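Local coordinates for protein UDP-N-acetylglucosamine 4-epimerase (Bacillus cereus, PDB 3M2P) that probably interconverts UDP-N-acetylglucosamine and UDP-N-acetylgalactosamine, as a member of the NAD(P)-dependent epimerase/dehydratase family, at residues Ser114-Leu119 and Gly259-Tyr264; Leu158-Leu163 and Ala206-Tyr211; His162-Asn167 and Arg197-Ala202. All coordinates share one frame; numbering follows the deposited sequence.

Contact 1 of 3, residues Ser114-Leu119 and Gly259-Tyr264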
loop_
_atom_site.group_PDB
_atom_site.type_symbol
_atom_site.label_atom_id
_atom_site.label_comp_id
_atom_site.label_asym_id
_atom_site.label_seq_id
_atom_site.Cartn_x
_atom_site.Cartn_y
_atom_site.Cartn_z
ATOM N N SER A 114 -9.427 3.634 6.202
ATOM C CA SER A 114 -9.272 4.036 7.602
ATOM C C SER A 114 -10.035 5.314 7.935
ATOM O O SER A 114 -10.585 5.448 9.032
ATOM C CB SER A 114 -7.791 4.211 7.954
ATOM N N ASP A 115 -10.064 6.242 6.979
ATOM C CA ASP A 115 -10.621 7.577 7.188
ATOM C C ASP A 115 -12.094 7.527 7.545
ATOM O O ASP A 115 -12.922 7.303 6.674
ATOM C CB ASP A 115 -10.428 8.426 5.931
ATOM C CG ASP A 115 -10.642 9.909 6.182
ATOM O OD1 ASP A 115 -11.223 10.264 7.231
ATOM O OD2 ASP A 115 -10.233 10.725 5.324
ATOM N N GLU A 116 -12.416 7.756 8.817
ATOM C CA GLU A 116 -13.799 7.646 9.287
ATOM C C GLU A 116 -14.695 8.756 8.738
ATOM O O GLU A 116 -15.918 8.614 8.655
ATOM C CB GLU A 116 -13.863 7.588 10.812
ATOM C CG GLU A 116 -13.717 6.173 11.364
ATOM C CD GLU A 116 -13.663 6.117 12.891
ATOM O OE1 GLU A 116 -12.718 6.702 13.478
ATOM O OE2 GLU A 116 -14.560 5.477 13.498
ATOM N N THR A 117 -14.060 9.851 8.347
ATOM C CA THR A 117 -14.730 10.994 7.751
ATOM C C THR A 117 -15.454 10.589 6.479
ATOM O O THR A 117 -16.331 11.302 5.987
ATOM C CB THR A 117 -13.671 12.065 7.420
ATOM O OG1 THR A 117 -13.433 12.864 8.585
ATOM C CG2 THR A 117 -14.081 12.957 6.234
ATOM N N SER A 118 -15.107 9.413 5.974
ATOM C CA SER A 118 -15.336 9.080 4.582
ATOM C C SER A 118 -16.330 7.942 4.424
ATOM O O SER A 118 -16.697 7.567 3.317
ATOM C CB SER A 118 -14.000 8.680 3.968
ATOM O OG SER A 118 -13.776 9.385 2.772
ATOM N N LEU A 119 -16.741 7.374 5.544
ATOM C CA LEU A 119 -17.695 6.275 5.536
ATOM C C LEU A 119 -19.012 6.677 4.861
ATOM O O LEU A 119 -19.467 7.820 4.992
ATOM C CB LEU A 119 -17.944 5.809 6.977
ATOM C CG LEU A 119 -16.745 5.170 7.679
ATOM C CD1 LEU A 119 -16.788 5.425 9.160
ATOM C CD2 LEU A 119 -16.688 3.670 7.385
ATOM N N GLY A 259 -11.198 2.363 21.725
ATOM C CA GLY A 259 -10.160 1.553 21.121
ATOM C C GLY A 259 -10.624 0.992 19.788
ATOM O O GLY A 259 -9.919 0.207 19.143
ATOM N N ILE A 260 -11.814 1.403 19.366
ATOM C CA ILE A 260 -12.450 0.807 18.201
ATOM C C ILE A 260 -12.881 1.863 17.206
ATOM O O ILE A 260 -13.430 2.892 17.588
ATOM C CB ILE A 260 -13.669 -0.019 18.614
ATOM C CG1 ILE A 260 -13.303 -0.915 19.799
ATOM C CG2 ILE A 260 -14.175 -0.847 17.450
ATOM C CD1 ILE A 260 -14.012 -2.254 19.804
ATOM N N HIS A 261 -12.622 1.610 15.926
ATOM C CA HIS A 261 -13.036 2.541 14.877
ATOM C C HIS A 261 -14.053 1.912 13.919
ATOM O O HIS A 261 -14.155 0.686 13.827
ATOM C CB HIS A 261 -11.813 3.094 14.130
ATOM C CG HIS A 261 -10.890 3.890 15.004
ATOM N ND1 HIS A 261 -9.751 3.357 15.570
ATOM C CD2 HIS A 261 -10.951 5.176 15.430
ATOM C CE1 HIS A 261 -9.144 4.279 16.297
ATOM N NE2 HIS A 261 -9.851 5.393 16.227
ATOM N N SER A 262 -14.821 2.746 13.224
ATOM C CA SER A 262 -15.802 2.241 12.265
ATOM C C SER A 262 -15.168 1.772 10.959
ATOM O O SER A 262 -14.263 2.414 10.436
ATOM C CB SER A 262 -16.858 3.304 11.962
ATOM O OG SER A 262 -17.854 3.316 12.961
ATOM N N SER A 263 -15.645 0.651 10.432
ATOM C CA SER A 263 -15.245 0.237 9.088
ATOM C C SER A 263 -16.340 -0.525 8.351
ATOM O O SER A 263 -16.742 -1.613 8.746
ATOM C CB SER A 263 -13.923 -0.548 9.099
ATOM O OG SER A 263 -13.969 -1.671 9.960
ATOM N N TYR A 264 -16.831 0.076 7.275
ATOM C CA TYR A 264 -17.791 -0.582 6.407
ATOM C C TYR A 264 -17.690 -0.001 5.018
ATOM O O TYR A 264 -17.115 1.067 4.834
ATOM C CB TYR A 264 -19.219 -0.453 6.939
ATOM C CG TYR A 264 -19.645 0.941 7.365
ATOM C CD1 TYR A 264 -19.519 1.347 8.689
ATOM C CD2 TYR A 264 -20.200 1.838 6.456
ATOM C CE1 TYR A 264 -19.912 2.602 9.095
ATOM C CE2 TYR A 264 -20.595 3.105 6.854
ATOM C CZ TYR A 264 -20.456 3.478 8.182
ATOM O OH TYR A 264 -20.855 4.724 8.617
HETATM O O HOH W 1 -10.951 2.982 10.435
#
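Two surface loops meet here: one follows strand 103-109 and leads toward helix 132-150, the other lies between strand 249-251 and helix 268-273. The first is shaped locally by an Asx turn, in which Asp115 OD1 accepts from Thr117 N at 3.1 Å, and it enters a short 3-10 turn at residues 116-118. Glu116, on that turn, carries the polar half of the contact. Its side chain is extended beyond CG (chi2 175°), so the carboxylate reaches the backbone of Ser262. Ser262 N donates to Glu116 OE2 over 2.8 Å in an almost straight bond (N-H...O 177°), approaching from above the carboxylate plane. The sister oxygen, Glu116 OE1, lies at the rim of the imidazole, 3.0 Å from His261 CD2, with the carboxylate nearly perpendicular to the ring. Alongside, a water donates to Ser114 O and, only weakly, to Ser262 O, a loose bridge between the backbones.

Leu119 supplies the apolar half. Its CD2 methyl sits over the centre of the phenol ring, 3.7 Å from the Tyr264 centroid and only 6° off the ring normal, a CH-pi contact. Leu119 CB lies 3.6 Å from Tyr264 CZ, near the hydroxyl end, while the other branch, CD1, packs 3.5 Å from Ser262 CB. The Ser262 hydroxyl itself binds Lys196 N, just before strand 197-201, and the Ser263 hydroxyl binds His162 NE2 on strand 154-164, which places the 259-264 loop beside those two strands. The whole is a surface loop-loop contact whose first loop contains an Asx turn and a 3-10 turn, joined to the second by a carboxylate-to-backbone bond and a CH-pi contact.

Contact 2 of 3, residues Leu158-Leu163 and Ala206-Tyr211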
loop_
_atom_site.group_PDB
_atom_site.type_symbol
_atom_site.label_atom_id
_atom_site.label_comp_id
_atom_site.label_asym_id
_atom_site.label_seq_id
_atom_site.Cartn_x
_atom_site.Cartn_y
_atom_site.Cartn_z
ATOM N N LEU A 158 -10.282 -8.236 -4.629
ATOM C CA LEU A 158 -11.487 -8.213 -3.812
ATOM C C LEU A 158 -11.197 -7.697 -2.410
ATOM O O LEU A 158 -10.637 -8.417 -1.591
ATOM C CB LEU A 158 -12.063 -9.625 -3.698
ATOM C CG LEU A 158 -12.439 -10.349 -4.985
ATOM C CD1 LEU A 158 -13.044 -11.704 -4.676
ATOM C CD2 LEU A 158 -13.399 -9.496 -5.777
ATOM N N ARG A 159 -11.578 -6.462 -2.120
ATOM C CA ARG A 159 -11.428 -5.944 -0.760
ATOM C C ARG A 159 -12.521 -6.463 0.193
ATOM O O ARG A 159 -13.535 -5.801 0.400
ATOM C CB ARG A 159 -11.380 -4.417 -0.765
ATOM C CG ARG A 159 -10.176 -3.880 -1.480
ATOM C CD ARG A 159 -10.203 -2.385 -1.602
ATOM N NE ARG A 159 -8.936 -1.883 -2.125
ATOM C CZ ARG A 159 -8.782 -0.695 -2.705
ATOM N NH1 ARG A 159 -9.823 0.122 -2.850
ATOM N NH2 ARG A 159 -7.587 -0.313 -3.138
ATOM N N PHE A 160 -12.297 -7.648 0.766
ATOM C CA PHE A 160 -13.224 -8.263 1.720
ATOM C C PHE A 160 -13.442 -7.438 2.978
ATOM O O PHE A 160 -12.507 -6.847 3.509
ATOM C CB PHE A 160 -12.732 -9.651 2.140
ATOM C CG PHE A 160 -12.717 -10.646 1.029
ATOM C CD1 PHE A 160 -13.891 -11.000 0.385
ATOM C CD2 PHE A 160 -11.533 -11.231 0.626
ATOM C CE1 PHE A 160 -13.881 -11.900 -0.635
ATOM C CE2 PHE A 160 -11.517 -12.137 -0.393
ATOM C CZ PHE A 160 -12.691 -12.467 -1.030
ATOM N N ALA A 161 -14.685 -7.412 3.451
ATOM C CA ALA A 161 -14.997 -6.848 4.760
ATOM C C ALA A 161 -14.520 -7.852 5.799
ATOM O O ALA A 161 -13.896 -8.844 5.450
ATOM C CB ALA A 161 -16.496 -6.581 4.901
ATOM N N HIS A 162 -14.795 -7.605 7.067
ATOM C CA HIS A 162 -14.272 -8.476 8.106
ATOM C C HIS A 162 -14.875 -9.867 8.032
ATOM O O HIS A 162 -16.077 -10.036 8.160
ATOM C CB HIS A 162 -14.465 -7.841 9.485
ATOM C CG HIS A 162 -13.886 -6.467 9.581
ATOM N ND1 HIS A 162 -12.530 -6.240 9.637
ATOM C CD2 HIS A 162 -14.473 -5.246 9.584
ATOM C CE1 HIS A 162 -12.305 -4.938 9.690
ATOM N NE2 HIS A 162 -13.467 -4.313 9.654
ATOM N N LEU A 163 -14.035 -10.867 7.817
ATOM C CA LEU A 163 -14.543 -12.215 7.648
ATOM C C LEU A 163 -14.871 -12.875 8.991
ATOM O O LEU A 163 -14.115 -12.749 9.959
ATOM C CB LEU A 163 -13.566 -13.087 6.835
ATOM C CG LEU A 163 -13.144 -12.604 5.439
ATOM C CD1 LEU A 163 -12.398 -11.284 5.584
ATOM C CD2 LEU A 163 -12.256 -13.610 4.694
ATOM N N ALA A 206 -16.678 -16.656 -0.280
ATOM C CA ALA A 206 -16.411 -17.702 -1.251
ATOM C C ALA A 206 -17.373 -17.550 -2.421
ATOM O O ALA A 206 -17.038 -17.906 -3.549
ATOM C CB ALA A 206 -16.544 -19.061 -0.619
ATOM N N LYS A 207 -18.564 -17.011 -2.155
ATOM C CA LYS A 207 -19.541 -16.776 -3.220
ATOM C C LYS A 207 -19.039 -15.721 -4.193
ATOM O O LYS A 207 -19.084 -15.918 -5.408
ATOM C CB LYS A 207 -20.911 -16.371 -2.664
ATOM C CG LYS A 207 -21.965 -16.064 -3.742
ATOM C CD LYS A 207 -23.342 -15.896 -3.122
ATOM C CE LYS A 207 -24.446 -15.718 -4.150
ATOM N NZ LYS A 207 -24.799 -14.295 -4.408
ATOM N N SER A 208 -18.558 -14.605 -3.653
ATOM C CA SER A 208 -18.053 -13.518 -4.478
ATOM C C SER A 208 -16.824 -13.950 -5.296
ATOM O O SER A 208 -16.593 -13.446 -6.396
ATOM C CB SER A 208 -17.736 -12.291 -3.619
ATOM O OG SER A 208 -16.692 -12.569 -2.702
ATOM N N VAL A 209 -16.038 -14.881 -4.762
ATOM C CA VAL A 209 -14.923 -15.436 -5.529
ATOM C C VAL A 209 -15.469 -16.133 -6.779
ATOM O O VAL A 209 -14.984 -15.924 -7.892
ATOM C CB VAL A 209 -14.052 -16.412 -4.690
ATOM C CG1 VAL A 209 -13.213 -17.280 -5.591
ATOM C CG2 VAL A 209 -13.161 -15.649 -3.731
ATOM N N ILE A 210 -16.497 -16.947 -6.588
ATOM C CA ILE A 210 -17.129 -17.644 -7.686
ATOM C C ILE A 210 -17.636 -16.668 -8.769
ATOM O O ILE A 210 -17.378 -16.865 -9.958
ATOM C CB ILE A 210 -18.270 -18.565 -7.163
ATOM C CG1 ILE A 210 -17.705 -19.626 -6.214
ATOM C CG2 ILE A 210 -19.031 -19.231 -8.312
ATOM C CD1 ILE A 210 -16.674 -20.533 -6.851
ATOM N N TYR A 211 -18.342 -15.615 -8.359
ATOM C CA TYR A 211 -18.952 -14.682 -9.308
ATOM C C TYR A 211 -17.942 -13.812 -10.029
ATOM O O TYR A 211 -18.188 -13.372 -11.150
ATOM C CB TYR A 211 -19.975 -13.790 -8.614
ATOM C CG TYR A 211 -21.295 -14.467 -8.430
ATOM C CD1 TYR A 211 -21.368 -15.702 -7.799
ATOM C CD2 TYR A 211 -22.471 -13.887 -8.887
ATOM C CE1 TYR A 211 -22.581 -16.345 -7.613
ATOM C CE2 TYR A 211 -23.698 -14.526 -8.709
ATOM C CZ TYR A 211 -23.743 -15.758 -8.070
ATOM O OH TYR A 211 -24.934 -16.417 -7.880
#
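The closest packing is at the tip of Phe160, where helix 202-212 packs on strand 154-164 of the main sheet, the alpha/beta layering of the Rossmann-type fold of this family. The aromatic ring presents its edge to the helix: Phe160 CE1 lies 3.6 Å from Ser208 OG, which sits in the plane of the ring. The Phe160 CB bond does not aim at the helix, but with CG beside the backbone N (chi1 -66°) the ring swings its far edge over to it. One ring face is covered from within its own strand by Leu158 CB, 3.9 Å above the plane and offset toward the rim. Ser208 OG occupies the crowded position between N and carbonyl carbon (chi1 64°), where it is hydrogen-bonded to Ala205 O.

Looser contacts flank this point. Val209 CG2 stands 4.1 Å from Leu158 CD1 and 4.2 Å from Phe160 CZ, and the axes of strand 158-160 and helix 206-211 come no nearer than 10.6 Å, running nearly antiparallel (169°). Neither part opens to solvent, since all four touching residues are buried; Phe160 also neighbours Leu14, a residue seen to bind UDP. The chemistry implies a sparse, chiefly dispersive contact, with the serine hydroxyl satisfied by its own helix and offering the phenylalanine a polar neighbour rather than a bond.

Contact 3 of 3, residues His162-Asn167 and Arg197-Ala202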
loop_
_atom_site.group_PDB
_atom_site.type_symbol
_atom_site.label_atom_id
_atom_site.label_comp_id
_atom_site.label_asym_id
_atom_site.label_seq_id
_atom_site.Cartn_x
_atom_site.Cartn_y
_atom_site.Cartn_z
ATOM N N HIS A 162 -14.795 -7.605 7.067
ATOM C CA HIS A 162 -14.272 -8.476 8.106
ATOM C C HIS A 162 -14.875 -9.867 8.032
ATOM O O HIS A 162 -16.077 -10.036 8.160
ATOM C CB HIS A 162 -14.465 -7.841 9.485
ATOM C CG HIS A 162 -13.886 -6.467 9.581
ATOM N ND1 HIS A 162 -12.530 -6.240 9.637
ATOM C CD2 HIS A 162 -14.473 -5.246 9.584
ATOM C CE1 HIS A 162 -12.305 -4.938 9.690
ATOM N NE2 HIS A 162 -13.467 -4.313 9.654
ATOM N N LEU A 163 -14.035 -10.867 7.817
ATOM C CA LEU A 163 -14.543 -12.215 7.648
ATOM C C LEU A 163 -14.871 -12.875 8.991
ATOM O O LEU A 163 -14.115 -12.749 9.959
ATOM C CB LEU A 163 -13.566 -13.087 6.835
ATOM C CG LEU A 163 -13.144 -12.604 5.439
ATOM C CD1 LEU A 163 -12.398 -11.284 5.584
ATOM C CD2 LEU A 163 -12.256 -13.610 4.694
ATOM N N TYR A 164 -16.008 -13.566 9.041
ATOM C CA TYR A 164 -16.298 -14.465 10.147
ATOM C C TYR A 164 -16.834 -15.776 9.604
ATOM O O TYR A 164 -17.388 -15.816 8.504
ATOM C CB TYR A 164 -17.296 -13.846 11.123
ATOM C CG TYR A 164 -18.660 -13.603 10.539
ATOM C CD1 TYR A 164 -18.976 -12.387 9.954
ATOM C CD2 TYR A 164 -19.634 -14.585 10.577
ATOM C CE1 TYR A 164 -20.216 -12.163 9.417
ATOM C CE2 TYR A 164 -20.885 -14.368 10.038
ATOM C CZ TYR A 164 -21.170 -13.157 9.464
ATOM O OH TYR A 164 -22.420 -12.925 8.938
ATOM N N GLY A 165 -16.666 -16.850 10.368
ATOM C CA GLY A 165 -17.136 -18.158 9.936
ATOM C C GLY A 165 -17.343 -19.186 11.038
ATOM O O GLY A 165 -17.506 -18.848 12.211
ATOM N N PHE A 166 -17.329 -20.456 10.658
ATOM C CA PHE A 166 -17.571 -21.532 11.605
ATOM C C PHE A 166 -16.295 -22.299 11.935
ATOM O O PHE A 166 -15.738 -22.993 11.086
ATOM C CB PHE A 166 -18.652 -22.474 11.071
ATOM C CG PHE A 166 -18.496 -23.897 11.519
ATOM C CD1 PHE A 166 -18.794 -24.265 12.819
ATOM C CD2 PHE A 166 -18.061 -24.870 10.635
ATOM C CE1 PHE A 166 -18.649 -25.582 13.230
ATOM C CE2 PHE A 166 -17.920 -26.189 11.039
ATOM C CZ PHE A 166 -18.212 -26.545 12.334
ATOM N N ASN A 167 -15.838 -22.142 13.174
ATOM C CA ASN A 167 -14.694 -22.876 13.691
ATOM C C ASN A 167 -13.343 -22.234 13.339
ATOM O O ASN A 167 -12.698 -22.644 12.386
ATOM C CB ASN A 167 -14.764 -24.337 13.237
ATOM C CG ASN A 167 -13.802 -25.235 13.993
ATOM O OD1 ASN A 167 -12.973 -25.921 13.386
ATOM N ND2 ASN A 167 -13.902 -25.234 15.324
ATOM N N ARG A 197 -18.809 -1.876 12.410
ATOM C CA ARG A 197 -17.848 -2.673 11.647
ATOM C C ARG A 197 -18.570 -3.676 10.754
ATOM O O ARG A 197 -19.513 -4.319 11.191
ATOM C CB ARG A 197 -16.889 -3.406 12.596
ATOM C CG ARG A 197 -15.889 -2.496 13.318
ATOM C CD ARG A 197 -14.776 -3.307 13.971
ATOM N NE ARG A 197 -15.114 -3.723 15.330
ATOM C CZ ARG A 197 -14.494 -4.695 16.002
ATOM N NH1 ARG A 197 -13.514 -5.385 15.444
ATOM N NH2 ARG A 197 -14.870 -4.993 17.238
ATOM N N GLU A 198 -18.132 -3.810 9.503
ATOM C CA GLU A 198 -18.839 -4.660 8.546
ATOM C C GLU A 198 -18.335 -6.097 8.586
ATOM O O GLU A 198 -17.139 -6.336 8.490
ATOM C CB GLU A 198 -18.703 -4.087 7.146
ATOM C CG GLU A 198 -19.630 -4.686 6.103
ATOM C CD GLU A 198 -19.537 -3.922 4.792
ATOM O OE1 GLU A 198 -18.758 -2.941 4.758
ATOM O OE2 GLU A 198 -20.229 -4.289 3.807
ATOM N N PHE A 199 -19.255 -7.048 8.740
ATOM C CA PHE A 199 -18.903 -8.463 8.859
ATOM C C PHE A 199 -19.444 -9.317 7.711
ATOM O O PHE A 199 -20.655 -9.462 7.551
ATOM C CB PHE A 199 -19.414 -9.017 10.178
ATOM C CG PHE A 199 -18.748 -8.428 11.375
ATOM C CD1 PHE A 199 -19.241 -7.272 11.959
ATOM C CD2 PHE A 199 -17.638 -9.042 11.936
ATOM C CE1 PHE A 199 -18.638 -6.736 13.070
ATOM C CE2 PHE A 199 -17.027 -8.505 13.052
ATOM C CZ PHE A 199 -17.526 -7.347 13.613
ATOM N N LEU A 200 -18.538 -9.895 6.928
ATOM C CA LEU A 200 -18.914 -10.695 5.771
ATOM C C LEU A 200 -18.730 -12.169 6.052
ATOM O O LEU A 200 -17.626 -12.612 6.328
ATOM C CB LEU A 200 -18.067 -10.305 4.561
ATOM C CG LEU A 200 -18.161 -11.213 3.338
ATOM C CD1 LEU A 200 -19.516 -11.069 2.680
ATOM C CD2 LEU A 200 -17.062 -10.879 2.358
ATOM N N TYR A 201 -19.816 -12.926 5.979
ATOM C CA TYR A 201 -19.773 -14.360 6.222
ATOM C C TYR A 201 -18.835 -15.017 5.215
ATOM O O TYR A 201 -18.861 -14.685 4.034
ATOM C CB TYR A 201 -21.190 -14.930 6.128
ATOM C CG TYR A 201 -21.358 -16.390 6.504
ATOM C CD1 TYR A 201 -20.456 -17.034 7.332
ATOM C CD2 TYR A 201 -22.460 -17.110 6.054
ATOM C CE1 TYR A 201 -20.632 -18.363 7.670
ATOM C CE2 TYR A 201 -22.649 -18.438 6.393
ATOM C CZ TYR A 201 -21.733 -19.061 7.197
ATOM O OH TYR A 201 -21.923 -20.391 7.513
ATOM N N ALA A 202 -17.990 -15.927 5.692
ATOM C CA ALA A 202 -17.042 -16.618 4.832
ATOM C C ALA A 202 -17.731 -17.262 3.629
ATOM O O ALA A 202 -17.195 -17.248 2.528
ATOM C CB ALA A 202 -16.270 -17.663 5.622
#
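Backbone hydrogen bonds come first: strand 162-164 pairs in parallel with strand 197-201, placing His162 beside Phe199, Leu163 beside Leu200 and Tyr164 beside Tyr201. His162 N donates to Glu198 O at 3.0 Å, in the carbonyl plane, and Leu200 N to His162 O at 2.8 Å, from above the plane of the His162 carbonyl. Next, Tyr164 N makes a weak bond to Leu200 O. Past the last paired residues, Ala202 N reaches Tyr164 O at 2.9 Å, nearly along the C=O axis, carrying the pairing into the first turn of helix 202-212, for which Tyr201 is the N-cap residue.

Aromatic contacts dominate the face bearing His162, Tyr164, Phe199 and Tyr201. The His162 ring brings its edge near Glu198 O, its NE2 being taken up by Ser263 OG. Tyr164 CG takes the crowded position between N and carbonyl carbon (chi1 65°), laying the ring across the neighbouring strand. Tyr201 CA lies over its face, 3.9 Å from the Tyr164 centroid, a CH-pi contact, while Phe199 CB meets Tyr164 CE1 at 3.3 Å. The two tyrosine rings are nearly parallel (13°) but slid apart, so they barely overlap. Phe282 meets the Tyr164 ring edge-to-face, and the Tyr201 hydroxyl is bonded to Glu288 OE2, joining this face to helix 282-293.

On the other face, Leu163 and Leu200 project together, Leu163 toward Leu14. Gly165 lies close to Phe13; both Phe13 and Leu14 are residues seen to bind UDP. Past its break, strand 154-164 thus pairs with 197-201 at 45°, a branch of the mixed Rossmann-type sheet consistent with the extended SDR family.

How the contacts relate
Contact 1 is a surface junction of loops, whereas contacts 2 and 3 are buried in the core and share strand 154-164, though they use different parts of it: Leu158 and Phe160 in contact 2, residues 162-164 in contact 3. Strand 197-201 of contact 3 runs directly into helix 202-212 of contact 2, so the pair holds one strand from beside it in the sheet and from the helix layer packed on the sheet. Their chemistry differs accordingly: backbone pairing and aromatic faces in contact 3, dispersion in contact 2, a carboxylate, a water and a CH-pi contact in contact 1. The 259-264 loop links outside to inside, since Ser263 O accepts from Glu198 N.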